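Long-range contact in sortase family protein (Streptococcus agalactiae, PDB 4D7W), which is a class C sortase, probably a cysteine transpeptidase that helps assemble the type 2b pilus of this Gram-positive bacterium: residues 27-40 with 94-108. Sequence-based numbering, arbitrary orientation.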
ATOM      1  N   ALA A  27      -5.123  10.260  -9.571  1.00 27.58           N
ATOM      2  CA  ALA A  27      -4.202   9.649  -8.604  1.00 26.54           C
ATOM      3  C   ALA A  27      -2.773  10.039  -8.951  1.00 27.20           C
ATOM      4  O   ALA A  27      -1.980  10.312  -8.074  1.00 27.96           O
ATOM      5  CB  ALA A  27      -4.371   8.137  -8.578  1.00 29.98           C
ATOM      6  N   LYS A  28      -2.468  10.128 -10.244  1.00 33.54           N
ATOM      7  CA  LYS A  28      -1.146  10.575 -10.664  1.00 30.72           C
ATOM      8  C   LYS A  28      -0.907  12.016 -10.264  1.00 33.40           C
ATOM      9  O   LYS A  28       0.163  12.374  -9.779  1.00 34.28           O
ATOM     10  CB  LYS A  28      -0.978  10.407 -12.169  1.00 36.68           C
ATOM     11  CG  LYS A  28      -0.978   8.966 -12.611  1.00 36.09           C
ATOM     12  CD  LYS A  28      -0.614   8.885 -14.082  1.00 40.16           C
ATOM     13  CE  LYS A  28      -0.525   7.456 -14.537  1.00 45.04           C
ATOM     14  NZ  LYS A  28      -0.207   7.442 -15.996  1.00 55.89           N
ATOM     15  N   GLU A  29      -1.905  12.855 -10.480  1.00 36.82           N
ATOM     16  CA  GLU A  29      -1.796  14.244 -10.090  1.00 35.61           C
ATOM     17  C   GLU A  29      -1.553  14.326  -8.583  1.00 33.47           C
ATOM     18  O   GLU A  29      -0.689  15.060  -8.119  1.00 33.69           O
ATOM     19  CB  GLU A  29      -3.056  15.006 -10.476  1.00 38.39           C
ATOM     20  CG  GLU A  29      -2.875  16.484 -10.476  1.00 42.44           C
ATOM     21  CD  GLU A  29      -1.934  16.941 -11.573  1.00 49.75           C
ATOM     22  OE1 GLU A  29      -1.636  16.141 -12.492  1.00 54.00           O
ATOM     23  OE2 GLU A  29      -1.495  18.105 -11.517  1.00 52.66           O
ATOM     24  N   TYR A  30      -2.328  13.557  -7.828  1.00 30.19           N
ATOM     25  CA  TYR A  30      -2.170  13.501  -6.381  1.00 27.68           C
ATOM     26  C   TYR A  30      -0.736  13.153  -5.982  1.00 30.23           C
ATOM     27  O   TYR A  30      -0.119  13.854  -5.187  1.00 32.78           O
ATOM     28  CB  TYR A  30      -3.137  12.486  -5.802  1.00 25.47           C
ATOM     29  CG  TYR A  30      -3.119  12.380  -4.289  1.00 33.81           C
ATOM     30  CD1 TYR A  30      -3.958  13.176  -3.504  1.00 32.80           C
ATOM     31  CD2 TYR A  30      -2.295  11.461  -3.648  1.00 34.57           C
ATOM     32  CE1 TYR A  30      -3.969  13.065  -2.124  1.00 32.70           C
ATOM     33  CE2 TYR A  30      -2.293  11.338  -2.266  1.00 32.94           C
ATOM     34  CZ  TYR A  30      -3.135  12.145  -1.508  1.00 34.50           C
ATOM     35  OH  TYR A  30      -3.128  12.024  -0.138  1.00 35.70           O
ATOM     36  N   ASN A  31      -0.200  12.078  -6.551  1.00 26.60           N
ATOM     37  CA  ASN A  31       1.139  11.622  -6.181  1.00 26.30           C
ATOM     38  C   ASN A  31       2.263  12.570  -6.616  1.00 29.82           C
ATOM     39  O   ASN A  31       3.422  12.405  -6.222  1.00 33.16           O
ATOM     40  CB  ASN A  31       1.387  10.233  -6.766  1.00 26.27           C
ATOM     41  CG  ASN A  31       1.062   9.124  -5.792  1.00 26.66           C
ATOM     42  OD1 ASN A  31       0.465   9.362  -4.744  1.00 32.52           O
ATOM     43  ND2 ASN A  31       1.435   7.899  -6.142  1.00 25.34           N
ATOM     44  N   LYS A  32       1.933  13.554  -7.441  1.00 30.11           N
ATOM     45  CA  LYS A  32       2.934  14.541  -7.864  1.00 35.08           C
ATOM     46  C   LYS A  32       3.361  15.445  -6.721  1.00 34.87           C
ATOM     47  O   LYS A  32       4.459  15.985  -6.736  1.00 35.95           O
ATOM     48  CB  LYS A  32       2.398  15.412  -9.011  1.00 38.89           C
ATOM     49  CG  LYS A  32       2.570  14.800 -10.373  1.00 44.08           C
ATOM     50  CD  LYS A  32       2.141  15.777 -11.454  1.00 48.92           C
ATOM     51  CE  LYS A  32       2.286  15.163 -12.828  1.00 59.01           C
ATOM     52  NZ  LYS A  32       1.370  14.004 -12.992  1.00 62.24           N
ATOM     53  N   GLN A  33       2.494  15.618  -5.729  1.00 31.61           N
ATOM     54  CA  GLN A  33       2.777  16.579  -4.669  1.00 36.72           C
ATOM     55  C   GLN A  33       3.949  16.180  -3.778  1.00 32.86           C
ATOM     56  O   GLN A  33       4.603  17.038  -3.192  1.00 39.41           O
ATOM     57  CB  GLN A  33       1.543  16.786  -3.794  1.00 40.73           C
ATOM     58  CG  GLN A  33       1.297  15.676  -2.795  1.00 46.81           C
ATOM     59  CD  GLN A  33      -0.032  15.848  -2.088  1.00 54.95           C
ATOM     60  OE1 GLN A  33      -0.140  16.629  -1.141  1.00 60.63           O
ATOM     61  NE2 GLN A  33      -1.062  15.136  -2.558  1.00 50.88           N
ATOM     62  N   PHE A  34       4.213  14.884  -3.664  1.00 34.30           N
ATOM     63  CA  PHE A  34       5.162  14.411  -2.646  1.00 32.38           C
ATOM     64  C   PHE A  34       6.604  14.857  -2.898  1.00 35.58           C
ATOM     65  O   PHE A  34       7.380  15.015  -1.950  1.00 39.65           O
ATOM     66  CB  PHE A  34       5.065  12.898  -2.525  1.00 33.71           C
ATOM     67  CG  PHE A  34       3.765  12.458  -1.936  1.00 34.08           C
ATOM     68  CD1 PHE A  34       3.591  12.436  -0.561  1.00 36.90           C
ATOM     69  CD2 PHE A  34       2.686  12.150  -2.755  1.00 32.64           C
ATOM     70  CE1 PHE A  34       2.368  12.067  -0.009  1.00 36.06           C
ATOM     71  CE2 PHE A  34       1.460  11.795  -2.208  1.00 30.90           C
ATOM     72  CZ  PHE A  34       1.303  11.755  -0.838  1.00 36.01           C
ATOM     73  N   LYS A  35       6.947  15.102  -4.159  1.00 36.22           N
ATOM     74  CA  LYS A  35       8.290  15.562  -4.495  1.00 41.59           C
ATOM     75  C   LYS A  35       8.616  16.849  -3.739  1.00 46.95           C
ATOM     76  O   LYS A  35       9.734  17.019  -3.256  1.00 52.31           O
ATOM     77  CB  LYS A  35       8.437  15.779  -6.003  1.00 43.27           C
ATOM     78  CG  LYS A  35       9.885  15.949  -6.450  1.00 50.57           C
ATOM     79  CD  LYS A  35      10.004  16.139  -7.958  1.00 56.94           C
ATOM     80  CE  LYS A  35      11.459  16.357  -8.360  1.00 61.92           C
ATOM     81  NZ  LYS A  35      11.626  16.589  -9.824  1.00 63.95           N
ATOM     82  N   THR A  36       7.637  17.743  -3.607  1.00 44.70           N
ATOM     83  CA  THR A  36       7.862  18.974  -2.856  1.00 48.24           C
ATOM     84  C   THR A  36       7.438  18.861  -1.385  1.00 51.91           C
ATOM     85  O   THR A  36       8.093  19.416  -0.508  1.00 54.30           O
ATOM     86  CB  THR A  36       7.128  20.165  -3.493  1.00 51.88           C
ATOM     87  OG1 THR A  36       5.747  19.836  -3.659  1.00 54.67           O
ATOM     88  CG2 THR A  36       7.734  20.513  -4.852  1.00 50.89           C
ATOM     89  N   SER A  37       6.364  18.126  -1.109  1.00 50.15           N
ATOM     90  CA  SER A  37       5.782  18.121   0.233  1.00 45.99           C
ATOM     91  C   SER A  37       6.433  17.128   1.189  1.00 42.24           C
ATOM     92  O   SER A  37       6.416  17.327   2.404  1.00 43.75           O
ATOM     93  CB  SER A  37       4.280  17.832   0.155  1.00 44.88           C
ATOM     94  OG  SER A  37       4.025  16.444   0.008  1.00 42.83           O
ATOM     95  N   GLY A  38       6.999  16.055   0.656  1.00 42.33           N
ATOM     96  CA  GLY A  38       7.461  14.969   1.502  1.00 42.40           C
ATOM     97  C   GLY A  38       6.260  14.226   2.066  1.00 42.46           C
ATOM     98  O   GLY A  38       5.120  14.437   1.628  1.00 33.41           O
ATOM     99  N   MET A  39       6.500  13.343   3.031  1.00 40.04           N
ATOM    100  CA  MET A  39       5.402  12.611   3.649  1.00 36.40           C
ATOM    101  C   MET A  39       4.465  13.572   4.345  1.00 34.05           C
ATOM    102  O   MET A  39       4.899  14.538   4.973  1.00 37.51           O
ATOM    103  CB  MET A  39       5.924  11.582   4.648  1.00 34.56           C
ATOM    104  CG  MET A  39       6.698  10.466   3.990  1.00 37.56           C
ATOM    105  SD  MET A  39       5.630   9.453   2.957  1.00 39.40           S
ATOM    106  CE  MET A  39       6.692   8.069   2.575  1.00 39.70           C
ATOM    107  N   LYS A  40       3.175  13.304   4.242  1.00 33.54           N
ATOM    108  CA  LYS A  40       2.189  14.192   4.824  1.00 38.03           C
ATOM    109  C   LYS A  40       1.742  13.673   6.183  1.00 43.65           C
ATOM    110  O   LYS A  40       0.591  13.294   6.356  1.00 51.47           O
ATOM    111  CB  LYS A  40       1.001  14.352   3.873  1.00 40.57           C
ATOM    112  CG  LYS A  40       1.407  14.927   2.507  1.00 45.94           C
ATOM    113  CD  LYS A  40       0.226  15.455   1.711  1.00 47.94           C
ATOM    114  CE  LYS A  40      -0.268  16.779   2.256  1.00 53.50           C
ATOM    115  NZ  LYS A  40       0.711  17.883   2.075  1.00 59.85           N
ATOM    116  N   GLU A  94      -2.013   6.915   5.479  1.00 33.62           N
ATOM    117  CA  GLU A  94      -2.791   7.941   4.782  1.00 34.27           C
ATOM    118  C   GLU A  94      -1.932   9.096   4.250  1.00 39.03           C
ATOM    119  O   GLU A  94      -2.275   9.722   3.239  1.00 42.89           O
ATOM    120  CB  GLU A  94      -3.891   8.484   5.714  1.00 36.27           C
ATOM    121  CG  GLU A  94      -3.365   9.397   6.801  1.00 43.11           C
ATOM    122  CD  GLU A  94      -4.473  10.163   7.531  1.00 52.29           C
ATOM    123  OE1 GLU A  94      -5.664   9.898   7.248  1.00 51.27           O
ATOM    124  OE2 GLU A  94      -4.146  11.032   8.381  1.00 55.07           O
ATOM    125  N   GLY A  95      -0.817   9.374   4.914  1.00 34.57           N
ATOM    126  CA  GLY A  95       0.054  10.450   4.467  1.00 35.51           C
ATOM    127  C   GLY A  95       1.124  10.054   3.462  1.00 33.75           C
ATOM    128  O   GLY A  95       1.974  10.880   3.111  1.00 33.48           O
ATOM    129  N   SER A  96       1.101   8.804   2.997  1.00 28.56           N
ATOM    130  CA  SER A  96       2.108   8.341   2.040  1.00 28.84           C
ATOM    131  C   SER A  96       1.560   8.377   0.625  1.00 28.90           C
ATOM    132  O   SER A  96       0.377   8.614   0.417  1.00 27.57           O
ATOM    133  CB  SER A  96       2.607   6.927   2.398  1.00 29.49           C
ATOM    134  OG  SER A  96       1.599   5.927   2.299  1.00 26.15           O
ATOM    135  N   SER A  97       2.428   8.179  -0.366  1.00 28.93           N
ATOM    136  CA  SER A  97       1.989   8.224  -1.749  1.00 24.09           C
ATOM    137  C   SER A  97       1.005   7.080  -2.046  1.00 28.10           C
ATOM    138  O   SER A  97       1.124   5.995  -1.476  1.00 29.09           O
ATOM    139  CB  SER A  97       3.193   8.141  -2.702  1.00 29.76           C
ATOM    140  OG  SER A  97       4.229   9.036  -2.314  1.00 28.88           O
ATOM    141  N   LEU A  98       0.035   7.324  -2.928  1.00 26.65           N
ATOM    142  CA  LEU A  98      -0.868   6.257  -3.406  1.00 26.75           C
ATOM    143  C   LEU A  98      -0.052   5.123  -4.025  1.00 29.27           C
ATOM    144  O   LEU A  98       0.976   5.379  -4.641  1.00 28.12           O
ATOM    145  CB  LEU A  98      -1.880   6.801  -4.440  1.00 25.74           C
ATOM    146  CG  LEU A  98      -2.766   7.927  -3.911  1.00 26.72           C
ATOM    147  CD1 LEU A  98      -3.565   8.640  -5.033  1.00 26.29           C
ATOM    148  CD2 LEU A  98      -3.693   7.368  -2.827  1.00 26.52           C
ATOM    149  N   PRO A  99      -0.511   3.870  -3.862  1.00 25.23           N
ATOM    150  CA  PRO A  99       0.231   2.684  -4.309  1.00 26.77           C
ATOM    151  C   PRO A  99       0.312   2.478  -5.828  1.00 27.62           C
ATOM    152  O   PRO A  99       0.586   1.365  -6.254  1.00 32.89           O
ATOM    153  CB  PRO A  99      -0.540   1.526  -3.650  1.00 26.66           C
ATOM    154  CG  PRO A  99      -1.914   2.078  -3.417  1.00 26.41           C
ATOM    155  CD  PRO A  99      -1.679   3.508  -3.039  1.00 26.63           C
ATOM    156  N   ILE A 100       0.084   3.512  -6.630  1.00 27.14           N
ATOM    157  CA  ILE A 100       0.349   3.411  -8.071  1.00 25.86           C
ATOM    158  C   ILE A 100       1.756   3.929  -8.401  1.00 26.96           C
ATOM    159  O   ILE A 100       2.145   4.018  -9.563  1.00 31.96           O
ATOM    160  CB  ILE A 100      -0.676   4.187  -8.888  1.00 28.94           C
ATOM    161  CG1 ILE A 100      -0.666   5.668  -8.480  1.00 32.79           C
ATOM    162  CG2 ILE A 100      -2.059   3.580  -8.697  1.00 27.05           C
ATOM    163  CD1 ILE A 100      -1.229   6.608  -9.545  1.00 32.41           C
ATOM    164  N   GLY A 101       2.519   4.293  -7.378  1.00 31.04           N
ATOM    165  CA  GLY A 101       3.873   4.774  -7.601  1.00 31.48           C
ATOM    166  C   GLY A 101       3.929   6.031  -8.448  1.00 35.11           C
ATOM    167  O   GLY A 101       2.997   6.843  -8.427  1.00 33.57           O
ATOM    168  N   GLY A 102       5.013   6.166  -9.215  1.00 30.48           N
ATOM    169  CA  GLY A 102       5.309   7.371  -9.967  1.00 32.38           C
ATOM    170  C   GLY A 102       6.674   7.858  -9.509  1.00 32.98           C
ATOM    171  O   GLY A 102       7.195   7.382  -8.513  1.00 32.99           O
ATOM    172  N   ASP A 103       7.261   8.795 -10.232  1.00 34.25           N
ATOM    173  CA  ASP A 103       8.537   9.363  -9.829  1.00 37.53           C
ATOM    174  C   ASP A 103       8.431  10.079  -8.474  1.00 37.94           C
ATOM    175  O   ASP A 103       7.439  10.772  -8.205  1.00 38.16           O
ATOM    176  CB  ASP A 103       9.029  10.332 -10.902  1.00 40.65           C
ATOM    177  CG  ASP A 103      10.273  11.085 -10.483  1.00 49.86           C
ATOM    178  OD1 ASP A 103      11.380  10.514 -10.609  1.00 55.19           O
ATOM    179  OD2 ASP A 103      10.145  12.248 -10.032  1.00 52.52           O
ATOM    180  N   SER A 104       9.452   9.916  -7.633  1.00 32.03           N
ATOM    181  CA  SER A 104       9.516  10.605  -6.347  1.00 29.45           C
ATOM    182  C   SER A 104       8.304  10.269  -5.467  1.00 32.39           C
ATOM    183  O   SER A 104       7.620  11.174  -4.978  1.00 31.51           O
ATOM    184  CB  SER A 104       9.593  12.121  -6.571  1.00 32.22           C
ATOM    185  OG  SER A 104      10.773  12.483  -7.265  1.00 39.41           O
ATOM    186  N   THR A 105       8.024   8.978  -5.288  1.00 31.74           N
ATOM    187  CA  THR A 105       6.886   8.554  -4.466  1.00 26.18           C
ATOM    188  C   THR A 105       7.325   7.483  -3.485  1.00 31.79           C
ATOM    189  O   THR A 105       8.324   6.807  -3.695  1.00 31.91           O
ATOM    190  CB  THR A 105       5.713   8.021  -5.320  1.00 26.71           C
ATOM    191  OG1 THR A 105       6.142   6.892  -6.093  1.00 32.06           O
ATOM    192  CG2 THR A 105       5.181   9.116  -6.263  1.00 23.43           C
ATOM    193  N   HIS A 106       6.595   7.350  -2.388  1.00 28.06           N
ATOM    194  CA  HIS A 106       6.861   6.276  -1.443  1.00 23.11           C
ATOM    195  C   HIS A 106       5.539   5.941  -0.790  1.00 25.75           C
ATOM    196  O   HIS A 106       4.993   6.729  -0.028  1.00 28.15           O
ATOM    197  CB  HIS A 106       7.919   6.673  -0.402  1.00 24.49           C
ATOM    198  CG  HIS A 106       8.379   5.524   0.454  1.00 25.90           C
ATOM    199  ND1 HIS A 106       9.440   5.621   1.329  1.00 28.91           N
ATOM    200  CD2 HIS A 106       7.915   4.255   0.565  1.00 29.02           C
ATOM    201  CE1 HIS A 106       9.606   4.463   1.950  1.00 33.67           C
ATOM    202  NE2 HIS A 106       8.688   3.620   1.512  1.00 31.47           N
ATOM    203  N   SER A 107       5.003   4.791  -1.172  1.00 25.07           N
ATOM    204  CA  SER A 107       3.749   4.293  -0.648  1.00 25.23           C
ATOM    205  C   SER A 107       4.037   3.336   0.510  1.00 25.98           C
ATOM    206  O   SER A 107       4.945   2.506   0.419  1.00 27.04           O
ATOM    207  CB  SER A 107       2.972   3.574  -1.755  1.00 24.79           C
ATOM    208  OG  SER A 107       1.651   3.284  -1.334  1.00 34.11           O
ATOM    209  N   ILE A 108       3.262   3.436   1.583  1.00 26.18           N
ATOM    210  CA  ILE A 108       3.453   2.571   2.746  1.00 25.35           C
ATOM    211  C   ILE A 108       2.176   1.799   3.065  1.00 30.23           C
ATOM    212  O   ILE A 108       1.113   2.400   3.244  1.00 28.06           O
ATOM    213  CB  ILE A 108       3.870   3.371   3.973  1.00 27.82           C
ATOM    214  CG1 ILE A 108       5.186   4.097   3.708  1.00 30.37           C
ATOM    215  CG2 ILE A 108       4.040   2.444   5.202  1.00 31.38           C
ATOM    216  CD1 ILE A 108       5.533   5.149   4.755  1.00 29.13           C
TER
HETATM  217  O   HOH W   1       6.077  13.143  -6.246  1.00 30.29           O
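Phe34 lays one face of its ring over Ser97. The CA of Ser97 stands 3.9 Å from the centroid of the Phe34 ring, a CH-pi contact, and Ser97 OG lies over the same ring. That hydroxyl oxygen also accepts the backbone N-H of His106. At the rim of the Phe34 ring, near its plane, CE1 comes 3.4 Å from Gly95 O.

Asn31 reaches into the turn 98-101 and makes three hydrogen bonds with its amide. Its OD1 takes the N-H of Leu98 at 2.8 Å on an in-plane lone pair, although the bond is bent (140°). Asn31 ND2 gives one hydrogen to Leu98 O and the other to Gly101 O, both at 3.0 Å. Both acceptors lie in the amide plane. This fixes the flip of the amide and holds it flat. Chi1 (-94°) is off the staggered values.

Beside it, Leu98 CD1 fits between Ala27 CB and the ring of Tyr30, 3.4 Å from Tyr30 CD2. Ile100 CD1, from two residues further along, also touches Ala27 CB. Tyr51 of helix 45-52 also packs on Leu98.

Met39, bent at chi2 (-67°), brings CE to 3.4 Å from His106 O and onto Ile108 CD1. Next to it, Lys40 N donates a nearly straight bond to Gly95 O.

A linking water lies 2.8 Å from both Asn31 O and Ser104 O; its bond from Lys35 N is weak.

The contact joins helix 17-31 and the short helix 34-37 to the loop entering strand 105-115 of the sortase beta-barrel. Its chemistry is mainly neutral: a buried asparagine amide satisfies backbone groups of the turn, while aromatic and aliphatic groups cover the flanks. This implies a fit set by bond direction and shape more than by charge.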